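Local coordinates for transcriptional regulator, AsnC family (Agrobacterium tumefaciens str. C58, PDB 3I4P), which probably regulates transcription as an Lrp/AsnC-type protein, binding specific DNA sequences through a winged helix-turn-helix domain and also binding calcium, at residues 114-117 and 118-121. Sequence-based numbering, arbitrary orientation.
Sequences AAYD and AFYK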
ATOM      1  N   ALA A 114       7.434  -9.905 -24.278  1.00 24.03           N
ATOM      2  CA  ALA A 114       8.784 -10.467 -24.435  1.00 24.02           C
ATOM      3  C   ALA A 114       9.819  -9.382 -24.780  1.00 23.82           C
ATOM      4  O   ALA A 114      10.898  -9.382 -24.200  1.00 23.37           O
ATOM      5  CB  ALA A 114       8.809 -11.616 -25.462  1.00 22.88           C
ATOM      6  N   ALA A 115       9.476  -8.461 -25.696  1.00 24.33           N
ATOM      7  CA  ALA A 115      10.341  -7.315 -26.028  1.00 24.78           C
ATOM      8  C   ALA A 115      10.570  -6.443 -24.777  1.00 25.12           C
ATOM      9  O   ALA A 115      11.628  -5.890 -24.596  1.00 25.06           O
ATOM     10  CB  ALA A 115       9.737  -6.453 -27.166  1.00 24.51           C
ATOM     11  N   TYR A 116       9.563  -6.326 -23.920  1.00 26.01           N
ATOM     12  CA  TYR A 116       9.711  -5.571 -22.680  1.00 26.53           C
ATOM     13  C   TYR A 116      10.635  -6.261 -21.744  1.00 25.80           C
ATOM     14  O   TYR A 116      11.501  -5.615 -21.164  1.00 26.09           O
ATOM     15  CB  TYR A 116       8.397  -5.307 -21.921  1.00 26.81           C
ATOM     16  CG  TYR A 116       8.682  -4.543 -20.644  1.00 27.39           C
ATOM     17  CD1 TYR A 116       9.064  -3.203 -20.700  1.00 31.50           C
ATOM     18  CD2 TYR A 116       8.621  -5.156 -19.394  1.00 29.38           C
ATOM     19  CE1 TYR A 116       9.360  -2.484 -19.544  1.00 31.60           C
ATOM     20  CE2 TYR A 116       8.905  -4.427 -18.223  1.00 30.01           C
ATOM     21  CZ  TYR A 116       9.276  -3.104 -18.332  1.00 29.95           C
ATOM     22  OH  TYR A 116       9.579  -2.364 -17.251  1.00 33.95           O
ATOM     23  N   ASP A 117      10.400  -7.552 -21.539  1.00 25.81           N
ATOM     24  CA  ASP A 117      11.320  -8.377 -20.743  1.00 25.62           C
ATOM     25  C   ASP A 117      12.793  -8.190 -21.174  1.00 25.33           C
ATOM     26  O   ASP A 117      13.633  -7.914 -20.337  1.00 25.03           O
ATOM     27  CB  ASP A 117      10.911  -9.844 -20.771  1.00 25.67           C
ATOM     28  CG  ASP A 117      11.670 -10.686 -19.743  1.00 26.56           C
ATOM     29  OD1 ASP A 117      11.955 -10.206 -18.628  1.00 28.72           O
ATOM     30  OD2 ASP A 117      11.992 -11.845 -20.049  1.00 31.88           O
ATOM     31  N   ALA A 118      13.090  -8.276 -22.470  1.00 26.12           N
ATOM     32  CA  ALA A 118      14.488  -8.120 -22.959  1.00 27.06           C
ATOM     33  C   ALA A 118      15.016  -6.678 -22.813  1.00 27.58           C
ATOM     34  O   ALA A 118      16.225  -6.464 -22.683  1.00 28.26           O
ATOM     35  CB  ALA A 118      14.627  -8.613 -24.418  1.00 26.36           C
ATOM     36  N   PHE A 119      14.125  -5.692 -22.851  1.00 27.92           N
ATOM     37  CA  PHE A 119      14.535  -4.291 -22.656  1.00 28.21           C
ATOM     38  C   PHE A 119      14.972  -4.108 -21.195  1.00 28.45           C
ATOM     39  O   PHE A 119      16.052  -3.588 -20.905  1.00 28.12           O
ATOM     40  CB  PHE A 119      13.404  -3.291 -22.997  1.00 28.23           C
ATOM     41  CG  PHE A 119      13.532  -1.971 -22.243  1.00 28.94           C
ATOM     42  CD1 PHE A 119      14.441  -1.005 -22.656  1.00 29.19           C
ATOM     43  CD2 PHE A 119      12.795  -1.740 -21.076  1.00 30.06           C
ATOM     44  CE1 PHE A 119      14.615   0.182 -21.926  1.00 29.86           C
ATOM     45  CE2 PHE A 119      12.949  -0.552 -20.341  1.00 30.05           C
ATOM     46  CZ  PHE A 119      13.853   0.416 -20.768  1.00 29.36           C
ATOM     47  N   TYR A 120      14.077  -4.530 -20.293  1.00 28.87           N
ATOM     48  CA  TYR A 120      14.303  -4.569 -18.862  1.00 28.45           C
ATOM     49  C   TYR A 120      15.623  -5.238 -18.482  1.00 28.25           C
ATOM     50  O   TYR A 120      16.299  -4.722 -17.621  1.00 28.28           O
ATOM     51  CB  TYR A 120      13.151  -5.305 -18.165  1.00 28.46           C
ATOM     52  CG  TYR A 120      13.283  -5.311 -16.673  1.00 28.26           C
ATOM     53  CD1 TYR A 120      12.753  -4.276 -15.923  1.00 29.35           C
ATOM     54  CD2 TYR A 120      13.950  -6.355 -16.001  1.00 31.52           C
ATOM     55  CE1 TYR A 120      12.881  -4.246 -14.544  1.00 31.13           C
ATOM     56  CE2 TYR A 120      14.073  -6.349 -14.600  1.00 32.05           C
ATOM     57  CZ  TYR A 120      13.542  -5.268 -13.887  1.00 32.33           C
ATOM     58  OH  TYR A 120      13.623  -5.184 -12.518  1.00 34.31           O
ATOM     59  N   LYS A 121      15.961  -6.381 -19.092  1.00 27.55           N
ATOM     60  CA  LYS A 121      17.260  -7.029 -18.818  1.00 28.07           C
ATOM     61  C   LYS A 121      18.435  -6.159 -19.233  1.00 26.55           C
ATOM     62  O   LYS A 121      19.459  -6.173 -18.547  1.00 26.11           O
ATOM     63  CB  LYS A 121      17.461  -8.379 -19.521  1.00 28.48           C
ATOM     64  CG  LYS A 121      16.402  -9.473 -19.346  1.00 31.39           C
ATOM     65  CD  LYS A 121      16.301 -10.023 -17.944  1.00 33.94           C
ATOM     66  CE  LYS A 121      16.081 -11.568 -17.976  1.00 34.64           C
ATOM     67  NZ  LYS A 121      15.414 -12.055 -19.218  1.00 33.31           N
TER
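Asp117 and Lys121 face each other one turn apart on helix 113-126, and a salt bridge joins OD2 of Asp117 to NZ of Lys121 at 3.5 Å, a loose pairing. With chi1 at -53°, Lys121 CG lies 3.3 Å from the Asp117 carbonyl O, and bends further along the chain bring NZ back to the carboxylate. The stronger partner of the carboxylate is Arg97 of a third subunit, bridged to OD1; Asp117 thus draws both cations together, its charge probably shared between them. Four i to i+4 bonds use the carbonyls of 114-117 and the N-H groups of 118-121: Ala118 N to Ala114 O (3.0 Å), Phe119 N to Ala115 O, the most bent, Tyr120 N to Tyr116 O (2.9 Å, nearly straight at 174°), and Lys121 N to Asp117 O. Small alanines suit exposed positions 114 and 118. On the buried face Tyr116 CE1 meets the edge of the Phe119 ring at CD2, 3.8 Å away, with the planes turned 40°; Tyr120 CB packs near Tyr116 CE2. Two large rings suit this side, which packs on Val108 of the sheet. The helix therefore presents a largely apolar face, its Tyr116 OH hydrogen-bonded to Ser134 OG, to its ligand-binding-domain sheet and a charged one to a neighbouring subunit.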